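Side-chain contacts in 6-phospho-beta-d glycosidase (Streptococcus pyogenes, PDB 5FOO), which probably hydrolyses 6-phospho-beta-glucosides as a family 1 glycoside hydrolase: residues A144-C149 with I204-R209; A228-A231 with D237-A240; V266-K271 with E320-P325. The protein carries 1 engineered substitution. All blocks are in the same frame, centred on the assembly; numbering follows the deposited sequence.

Contact 1: residues A144-C149 with I204-R209; sequences AFSKVC and IQAYRR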
loop_
_atom_site.group_PDB
_atom_site.type_symbol
_atom_site.label_atom_id
_atom_site.label_comp_id
_atom_site.label_asym_id
_atom_site.label_seq_id
_atom_site.Cartn_x
_atom_site.Cartn_y
_atom_site.Cartn_z
ATOM N N ALA A 144 18.950 7.457 3.640
ATOM C CA ALA A 144 19.348 8.828 3.481
ATOM C C ALA A 144 18.232 9.682 2.894
ATOM O O ALA A 144 18.008 10.842 3.331
ATOM C CB ALA A 144 20.615 8.898 2.682
ATOM N N PHE A 145 17.496 9.118 1.908
ATOM C CA PHE A 145 16.280 9.764 1.406
ATOM C C PHE A 145 15.252 10.026 2.530
ATOM O O PHE A 145 14.675 11.104 2.596
ATOM C CB PHE A 145 15.668 8.901 0.269
ATOM C CG PHE A 145 14.226 9.094 0.029
ATOM C CD1 PHE A 145 13.739 10.311 -0.413
ATOM C CD2 PHE A 145 13.341 8.007 0.112
ATOM C CE1 PHE A 145 12.402 10.467 -0.690
ATOM C CE2 PHE A 145 12.014 8.180 -0.128
ATOM C CZ PHE A 145 11.543 9.400 -0.539
ATOM N N SER A 146 15.014 9.030 3.364
ATOM C CA SER A 146 14.024 9.142 4.456
ATOM C C SER A 146 14.422 10.270 5.418
ATOM O O SER A 146 13.543 11.051 5.847
ATOM C CB SER A 146 13.785 7.808 5.194
ATOM O OG SER A 146 14.865 7.507 6.101
ATOM N N LYS A 147 15.725 10.372 5.722
ATOM C CA LYS A 147 16.237 11.460 6.564
ATOM C C LYS A 147 15.970 12.849 5.961
ATOM O O LYS A 147 15.559 13.769 6.678
ATOM C CB LYS A 147 17.735 11.369 6.773
ATOM C CG LYS A 147 18.257 10.463 7.834
ATOM C CD LYS A 147 19.727 10.886 8.085
ATOM C CE LYS A 147 20.368 10.141 9.218
ATOM N NZ LYS A 147 20.928 8.834 8.764
ATOM N N VAL A 148 16.191 13.019 4.651
ATOM C CA VAL A 148 15.788 14.290 4.015
ATOM C C VAL A 148 14.320 14.563 4.324
ATOM O O VAL A 148 14.003 15.649 4.797
ATOM C CB VAL A 148 16.065 14.335 2.478
ATOM C CG1 VAL A 148 15.539 15.577 1.852
ATOM C CG2 VAL A 148 17.569 14.219 2.181
ATOM N N CYS A 149 13.431 13.575 4.073
ATOM C CA CYS A 149 11.990 13.747 4.296
ATOM C C CYS A 149 11.677 14.181 5.753
ATOM O O CYS A 149 10.990 15.150 5.998
ATOM C CB CYS A 149 11.252 12.475 3.984
ATOM S SG CYS A 149 11.266 12.059 2.203
ATOM N N ILE A 204 13.035 3.608 10.515
ATOM C CA ILE A 204 12.501 3.852 11.856
ATOM C C ILE A 204 13.568 4.350 12.797
ATOM O O ILE A 204 13.336 5.320 13.500
ATOM C CB ILE A 204 11.770 2.621 12.414
ATOM C CG1 ILE A 204 10.459 2.403 11.626
ATOM C CG2 ILE A 204 11.507 2.765 13.909
ATOM C CD1 ILE A 204 9.797 1.046 11.935
ATOM N N GLN A 205 14.755 3.760 12.758
ATOM C CA GLN A 205 15.838 4.255 13.577
ATOM C C GLN A 205 16.095 5.710 13.207
ATOM O O GLN A 205 16.260 6.537 14.103
ATOM C CB GLN A 205 17.109 3.439 13.421
ATOM C CG GLN A 205 18.331 3.848 14.279
ATOM C CD GLN A 205 19.503 2.936 13.999
ATOM O OE1 GLN A 205 19.993 2.235 14.885
ATOM N NE2 GLN A 205 19.879 2.847 12.743
ATOM N N ALA A 206 16.172 6.014 11.908
ATOM C CA ALA A 206 16.562 7.338 11.455
ATOM C C ALA A 206 15.522 8.363 11.897
ATOM O O ALA A 206 15.886 9.465 12.290
ATOM C CB ALA A 206 16.789 7.389 9.946
ATOM N N TYR A 207 14.238 7.967 11.907
ATOM C CA TYR A 207 13.180 8.869 12.250
ATOM C C TYR A 207 13.373 9.264 13.725
ATOM O O TYR A 207 13.264 10.451 14.080
ATOM C CB TYR A 207 11.788 8.229 12.034
ATOM C CG TYR A 207 10.671 9.144 12.508
ATOM C CD1 TYR A 207 10.430 10.305 11.818
ATOM C CD2 TYR A 207 9.916 8.881 13.679
ATOM C CE1 TYR A 207 9.450 11.191 12.223
ATOM C CE2 TYR A 207 8.939 9.774 14.105
ATOM C CZ TYR A 207 8.734 10.950 13.380
ATOM O OH TYR A 207 7.791 11.892 13.677
ATOM N N ARG A 208 13.625 8.250 14.560
ATOM C CA ARG A 208 13.669 8.433 16.019
ATOM C C ARG A 208 14.905 9.165 16.548
ATOM O O ARG A 208 14.813 9.841 17.554
ATOM C CB ARG A 208 13.435 7.146 16.748
ATOM C CG ARG A 208 12.048 6.650 16.457
ATOM C CD ARG A 208 11.795 5.393 17.198
ATOM N NE ARG A 208 10.447 4.899 17.033
ATOM C CZ ARG A 208 10.137 3.590 17.018
ATOM N NH1 ARG A 208 11.059 2.661 17.228
ATOM N NH2 ARG A 208 8.885 3.216 16.855
ATOM N N ARG A 209 15.980 9.122 15.788
ATOM C CA ARG A 209 17.123 9.959 16.004
ATOM C C ARG A 209 16.991 11.394 15.542
ATOM O O ARG A 209 17.896 12.168 15.827
ATOM C CB ARG A 209 18.315 9.366 15.274
ATOM C CG ARG A 209 18.812 8.128 15.967
ATOM C CD ARG A 209 19.851 7.446 15.105
ATOM N NE ARG A 209 20.639 6.438 15.824
ATOM C CZ ARG A 209 21.610 5.705 15.259
ATOM N NH1 ARG A 209 21.899 5.834 13.965
ATOM N NH2 ARG A 209 22.295 4.830 15.986
#
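Lys147 sets its CG beside its own backbone nitrogen, chi1 -83°, and this turn lays the CG methylene against Ala206, whose single methyl points across from the other helix. The pair joins two neighbouring outer helices of the (beta/alpha)8, or TIM, barrel: helix 136-153, between the third and fourth strands, and helix 186-208, between the fourth and fifth. Lys147 CG and Ala206 CB are 4.0 Å apart, an ordinary van der Waals contact. With alanine as the partner, the backbones come close together, and Lys147 CA lies 6.4 Å from Ala206 CA. The lysine chain runs on extended and bends only at chi4, 85°, so that the aliphatic part does the touching and the ammonium lies beyond it. That ammonium and the Arg209 guanidinium carry like charges without contact, and the guanidinium lies flat over Gln205, a helical turn back.

Ser146 also reaches toward the alanine, but its hydroxyl is committed elsewhere, hydrogen-bonded to the carbonyl oxygen of Val143 in its own helix. Deeper in, Phe145 stacks on Trp79, and Tyr207 meets Phe150 edge-to-face while leaning on Ile219 of the fifth strand. Ala206 CB thus has a second, looser neighbour in Ser146 OG, 4.3 Å away.

Contact 2: residues A228-A231 with D237-A240; sequences AYPA and DMAA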
loop_
_atom_site.group_PDB
_atom_site.type_symbol
_atom_site.label_atom_id
_atom_site.label_comp_id
_atom_site.label_asym_id
_atom_site.label_seq_id
_atom_site.Cartn_x
_atom_site.Cartn_y
_atom_site.Cartn_z
ATOM N N ALA A 228 -5.422 -16.153 4.570
ATOM C CA ALA A 228 -5.329 -17.168 3.482
ATOM C C ALA A 228 -6.283 -18.282 3.900
ATOM O O ALA A 228 -5.923 -19.153 4.687
ATOM C CB ALA A 228 -3.896 -17.647 3.348
ATOM N N TYR A 229 -7.556 -18.163 3.502
ATOM C CA TYR A 229 -8.585 -19.073 4.008
ATOM C C TYR A 229 -8.361 -20.460 3.364
ATOM O O TYR A 229 -8.272 -20.530 2.145
ATOM C CB TYR A 229 -10.011 -18.587 3.658
ATOM C CG TYR A 229 -10.466 -17.310 4.349
ATOM C CD1 TYR A 229 -10.439 -17.183 5.758
ATOM C CD2 TYR A 229 -10.960 -16.279 3.626
ATOM C CE1 TYR A 229 -10.905 -16.032 6.380
ATOM C CE2 TYR A 229 -11.414 -15.126 4.218
ATOM C CZ TYR A 229 -11.388 -15.000 5.581
ATOM O OH TYR A 229 -11.828 -13.820 6.082
ATOM N N PRO A 230 -8.279 -21.546 4.176
ATOM C CA PRO A 230 -8.056 -22.876 3.602
ATOM C C PRO A 230 -9.251 -23.337 2.816
ATOM O O PRO A 230 -10.373 -23.031 3.193
ATOM C CB PRO A 230 -7.870 -23.735 4.813
ATOM C CG PRO A 230 -8.647 -23.030 5.915
ATOM C CD PRO A 230 -8.350 -21.584 5.656
ATOM N N ALA A 231 -9.037 -24.047 1.706
ATOM C CA ALA A 231 -10.167 -24.606 0.955
ATOM C C ALA A 231 -11.085 -25.556 1.765
ATOM O O ALA A 231 -12.305 -25.612 1.517
ATOM C CB ALA A 231 -9.673 -25.339 -0.281
ATOM N N ASP A 237 -4.885 -29.006 3.205
ATOM C CA ASP A 237 -5.369 -27.657 2.899
ATOM C C ASP A 237 -5.007 -26.680 4.041
ATOM O O ASP A 237 -4.674 -25.515 3.791
ATOM C CB ASP A 237 -6.875 -27.656 2.656
ATOM C CG ASP A 237 -7.275 -28.185 1.279
ATOM O OD1 ASP A 237 -6.451 -28.137 0.322
ATOM O OD2 ASP A 237 -8.478 -28.541 1.157
ATOM N N MET A 238 -5.057 -27.168 5.280
ATOM C CA MET A 238 -4.653 -26.367 6.448
ATOM C C MET A 238 -3.191 -26.112 6.429
ATOM O O MET A 238 -2.770 -25.065 6.838
ATOM C CB MET A 238 -4.977 -27.027 7.802
ATOM C CG MET A 238 -6.466 -27.210 8.023
ATOM S SD MET A 238 -7.345 -25.685 8.361
ATOM C CE MET A 238 -7.338 -25.886 10.163
ATOM N N ALA A 239 -2.391 -27.067 6.013
ATOM C CA ALA A 239 -0.974 -26.811 6.013
ATOM C C ALA A 239 -0.657 -25.832 4.856
ATOM O O ALA A 239 0.191 -24.983 4.997
ATOM C CB ALA A 239 -0.194 -28.119 5.896
ATOM N N ALA A 240 -1.349 -25.939 3.729
ATOM C CA ALA A 240 -1.242 -24.931 2.678
ATOM C C ALA A 240 -1.520 -23.470 3.166
ATOM O O ALA A 240 -0.729 -22.552 2.866
ATOM C CB ALA A 240 -2.186 -25.238 1.528
#
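Pro230 and Met238 cross obliquely, ring against thioether, where a short strand hands over to a helix. This strand-turn-helix unit, strand 228-230 followed by helix 235-258, comes directly after the fifth strand of the TIM barrel; the strand forms one edge of a small three-stranded mixed sheet, parallel to strand 302-305.

The methionine starts out badly placed for the job, because its CB points away from the strand. It is the rest of the chain that turns back: CG sits beside the backbone nitrogen, and bends at chi2 (-73°) and chi3 (-97°) swing the sulfur over to the proline. Met238 SD comes 3.8 Å from Pro230 CG and 4.1 Å from Pro230 CB. The proline's CB points toward the helix and also meets its backbone, lying 3.8 Å from Asp237 O.

One residue along, Ala231 presents its methyl to the carboxylate of Asp237 rather than to a hydrocarbon. The CB of Asp237 points toward the strand, and both of its carboxylate oxygens are spoken for: OD2 is hydrogen-bonded to the Ser232 hydroxyl and OD1 to the backbone N of Ala306, just past strand 302-305. The carboxylate is thereby held by the turn on one oxygen and by the end of the neighbouring strand 302-305 on the other, and the two bonds should fix its rotation. The backbone N of Asp237 is in turn hydrogen-bonded to Ser234 OG. Beside this polar network the alanine methyl packs snugly, with Ala231 CB 3.7 Å from Asp237 OD2 and 4.0 Å from Asp237 CG.

Contact 3: residues V266-K271 with E320-P325; sequences VAVLKK and EWYYDP. With EDO (1,2-ethanediol), chain L; EDO (1,2-ethanediol), chain K.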
loop_
_atom_site.group_PDB
_atom_site.type_symbol
_atom_site.label_atom_id
_atom_site.label_comp_id
_atom_site.label_asym_id
_atom_site.label_seq_id
_atom_site.Cartn_x
_atom_site.Cartn_y
_atom_site.Cartn_z
ATOM N N VAL A 266 11.709 -19.122 8.549
ATOM C CA VAL A 266 13.124 -19.308 8.507
ATOM C C VAL A 266 13.561 -20.772 8.292
ATOM O O VAL A 266 14.415 -20.985 7.465
ATOM C CB VAL A 266 13.808 -18.762 9.781
ATOM C CG1 VAL A 266 15.258 -19.209 9.910
ATOM C CG2 VAL A 266 13.819 -17.240 9.730
ATOM N N ALA A 267 13.043 -21.737 9.051
ATOM C CA ALA A 267 13.402 -23.173 8.833
ATOM C C ALA A 267 13.001 -23.645 7.412
ATOM O O ALA A 267 13.781 -24.315 6.761
ATOM C CB ALA A 267 12.746 -24.071 9.895
ATOM N N VAL A 268 11.845 -23.230 6.883
ATOM C CA VAL A 268 11.499 -23.608 5.514
ATOM C C VAL A 268 12.493 -23.041 4.496
ATOM O O VAL A 268 12.980 -23.753 3.588
ATOM C CB VAL A 268 10.041 -23.266 5.174
ATOM C CG1 VAL A 268 9.716 -23.505 3.692
ATOM C CG2 VAL A 268 9.077 -24.043 6.096
ATOM N N LEU A 269 12.796 -21.766 4.638
ATOM C CA LEU A 269 13.654 -21.086 3.657
ATOM C C LEU A 269 15.046 -21.715 3.642
ATOM O O LEU A 269 15.604 -21.907 2.573
ATOM C CB LEU A 269 13.772 -19.575 3.957
ATOM C CG LEU A 269 12.462 -18.808 3.778
ATOM C CD1 LEU A 269 12.725 -17.390 4.262
ATOM C CD2 LEU A 269 11.971 -18.813 2.331
ATOM N N LYS A 270 15.542 -22.055 4.831
ATOM C CA LYS A 270 16.856 -22.692 5.026
ATOM C C LYS A 270 16.891 -24.108 4.449
ATOM O O LYS A 270 17.813 -24.457 3.749
ATOM C CB LYS A 270 17.122 -22.744 6.499
ATOM C CG LYS A 270 18.504 -23.077 7.006
ATOM C CD LYS A 270 18.277 -23.289 8.526
ATOM C CE LYS A 270 19.489 -23.112 9.410
ATOM N NZ LYS A 270 20.574 -23.973 8.876
ATOM N N LYS A 271 15.853 -24.884 4.712
ATOM C CA LYS A 271 15.722 -26.194 4.145
ATOM C C LYS A 271 15.678 -26.125 2.635
ATOM O O LYS A 271 16.228 -26.992 1.974
ATOM C CB LYS A 271 14.483 -26.890 4.683
ATOM C CG LYS A 271 14.157 -28.236 4.047
ATOM C CD LYS A 271 12.792 -28.790 4.492
ATOM C CE LYS A 271 11.554 -27.931 4.199
ATOM N NZ LYS A 271 11.155 -27.722 2.775
ATOM N N GLU A 320 4.511 -20.576 -3.622
ATOM C CA GLU A 320 3.504 -21.423 -4.271
ATOM C C GLU A 320 3.888 -22.876 -4.539
ATOM O O GLU A 320 3.053 -23.670 -5.030
ATOM C CB GLU A 320 2.952 -20.758 -5.554
ATOM C CG GLU A 320 2.309 -19.397 -5.270
ATOM C CD GLU A 320 1.281 -18.934 -6.303
ATOM O OE1 GLU A 320 1.248 -19.449 -7.432
ATOM O OE2 GLU A 320 0.510 -18.003 -5.990
ATOM N N TRP A 321 5.088 -23.256 -4.154
ATOM C CA TRP A 321 5.413 -24.661 -3.979
ATOM C C TRP A 321 4.501 -25.286 -2.949
ATOM O O TRP A 321 4.330 -26.463 -3.005
ATOM C CB TRP A 321 6.826 -24.882 -3.407
ATOM C CG TRP A 321 8.057 -24.632 -4.341
ATOM C CD1 TRP A 321 8.063 -24.038 -5.558
ATOM C CD2 TRP A 321 9.429 -24.979 -4.049
ATOM N NE1 TRP A 321 9.359 -24.006 -6.056
ATOM C CE2 TRP A 321 10.204 -24.588 -5.148
ATOM C CE3 TRP A 321 10.055 -25.613 -2.975
ATOM C CZ2 TRP A 321 11.604 -24.790 -5.201
ATOM C CZ3 TRP A 321 11.439 -25.794 -3.008
ATOM C CH2 TRP A 321 12.197 -25.369 -4.108
ATOM N N TYR A 322 4.013 -24.532 -1.948
ATOM C CA TYR A 322 3.283 -25.111 -0.838
ATOM C C TYR A 322 1.771 -24.857 -0.871
ATOM O O TYR A 322 1.075 -25.292 0.048
ATOM C CB TYR A 322 3.875 -24.631 0.498
ATOM C CG TYR A 322 5.310 -25.018 0.642
ATOM C CD1 TYR A 322 5.661 -26.321 0.875
ATOM C CD2 TYR A 322 6.333 -24.091 0.403
ATOM C CE1 TYR A 322 7.000 -26.709 0.924
ATOM C CE2 TYR A 322 7.675 -24.448 0.483
ATOM C CZ TYR A 322 8.014 -25.769 0.726
ATOM O OH TYR A 322 9.351 -26.163 0.820
ATOM N N TYR A 323 1.262 -24.145 -1.880
ATOM C CA TYR A 323 -0.173 -23.896 -1.966
ATOM C C TYR A 323 -0.503 -23.402 -3.361
ATOM O O TYR A 323 0.343 -22.862 -3.992
ATOM C CB TYR A 323 -0.625 -22.830 -0.906
ATOM C CG TYR A 323 0.030 -21.457 -1.044
ATOM C CD1 TYR A 323 -0.503 -20.493 -1.894
ATOM C CD2 TYR A 323 1.218 -21.155 -0.374
ATOM C CE1 TYR A 323 0.124 -19.231 -2.094
ATOM C CE2 TYR A 323 1.864 -19.903 -0.549
ATOM C CZ TYR A 323 1.297 -18.943 -1.392
ATOM O OH TYR A 323 1.896 -17.742 -1.538
ATOM N N ASP A 324 -1.758 -23.577 -3.769
ATOM C CA ASP A 324 -2.333 -23.027 -4.954
ATOM C C ASP A 324 -3.478 -22.100 -4.536
ATOM O O ASP A 324 -4.103 -22.318 -3.502
ATOM C CB ASP A 324 -3.026 -24.126 -5.830
ATOM C CG ASP A 324 -2.050 -25.108 -6.492
ATOM O OD1 ASP A 324 -0.826 -24.999 -6.326
ATOM O OD2 ASP A 324 -2.543 -26.039 -7.153
ATOM N N PRO A 325 -3.794 -21.115 -5.375
ATOM C CA PRO A 325 -5.018 -20.348 -5.212
ATOM C C PRO A 325 -6.224 -21.238 -5.283
ATOM O O PRO A 325 -6.221 -22.173 -6.062
ATOM C CB PRO A 325 -4.996 -19.407 -6.429
ATOM C CG PRO A 325 -3.571 -19.215 -6.713
ATOM C CD PRO A 325 -2.908 -20.539 -6.388
HETATM C C1 EDO L . -0.222 -22.270 -7.900
HETATM O O1 EDO L . -0.662 -22.597 -9.255
HETATM C C2 EDO L . 1.032 -23.066 -7.494
HETATM O O2 EDO L . 1.108 -23.633 -6.143
HETATM C C1 EDO K . 3.232 -26.234 -7.173
HETATM O O1 EDO K . 3.818 -27.121 -6.177
HETATM C C2 EDO K . 4.316 -25.386 -7.844
HETATM O O2 EDO K . 3.731 -24.119 -8.187
#
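The last turns of helix 263-271 meet the long excursion that leaves the TIM barrel between its sixth and seventh strands, just before that excursion forms strand 324-325 at the edge of the small mixed sheet. A single side chain, Tyr322, bridges the distance: the nearest backbone approach, Val268 CA to Tyr322 CA, is 10.5 Å.

Val268 and Lys271, one helical turn apart, come at the tyrosine from the opposite direction. With CG1 anti to the backbone nitrogen (chi1 173°), Val268 turns that methyl to the phenol end of the ring, where CG1 is 3.9 Å from Tyr322 CE2 and equally far from Tyr322 OH. The approach is oblique to the ring. Lys271 begins extended and then bends at chi3 (59°) and chi4 (67°), which carries its ammonium round to the phenol. The resulting hydrogen bond, Lys271 NZ to Tyr322 OH, is weak at 3.1 Å, with the lysine as donor.

Near neighbours also touch the ring: Trp321 CB sits 3.9 Å above one face, offset toward the rim of the Tyr322 ring, while Phe243 of helix 235-258 touches both this ring and Val268. Two 1,2-ethanediol molecules, probably from the crystallisation liquor, lie by the backbone of 320-325, but the place of the one in chain L is doubtful.

Tyr322 OH has a stronger partner in the carboxylate of Asp272, next after the lysine in sequence. A phenol set between a donating ammonium and a carboxylate would probably be polarised. The bond to Asp272, with the weak one from Lys271, ties the phenol to the C-terminal end of the helix and the residue that follows it, while Val268 supplies the apolar part of the contact.

Contact 1 is the buried one, set between two helices of the barrel wall, and it relies on a methyl and a methylene. Contacts 2 and 3 lie at the surface, their centres about 34 to 39 Å from that of contact 1 but only 13 Å from each other. They share the small sheet outside the barrel: 228-231 supplies one edge strand and 320-325 the other, with strand 302-305 between. They also touch directly, since Ala240 CB packs 3.6 Å from Tyr322 O. Their chemistry diverges: contact 2 pairs proline with a thioether beside a carboxylate hydrogen-bonded through both oxygens, whereas contact 3 adds a weak ammonium-to-phenol bond.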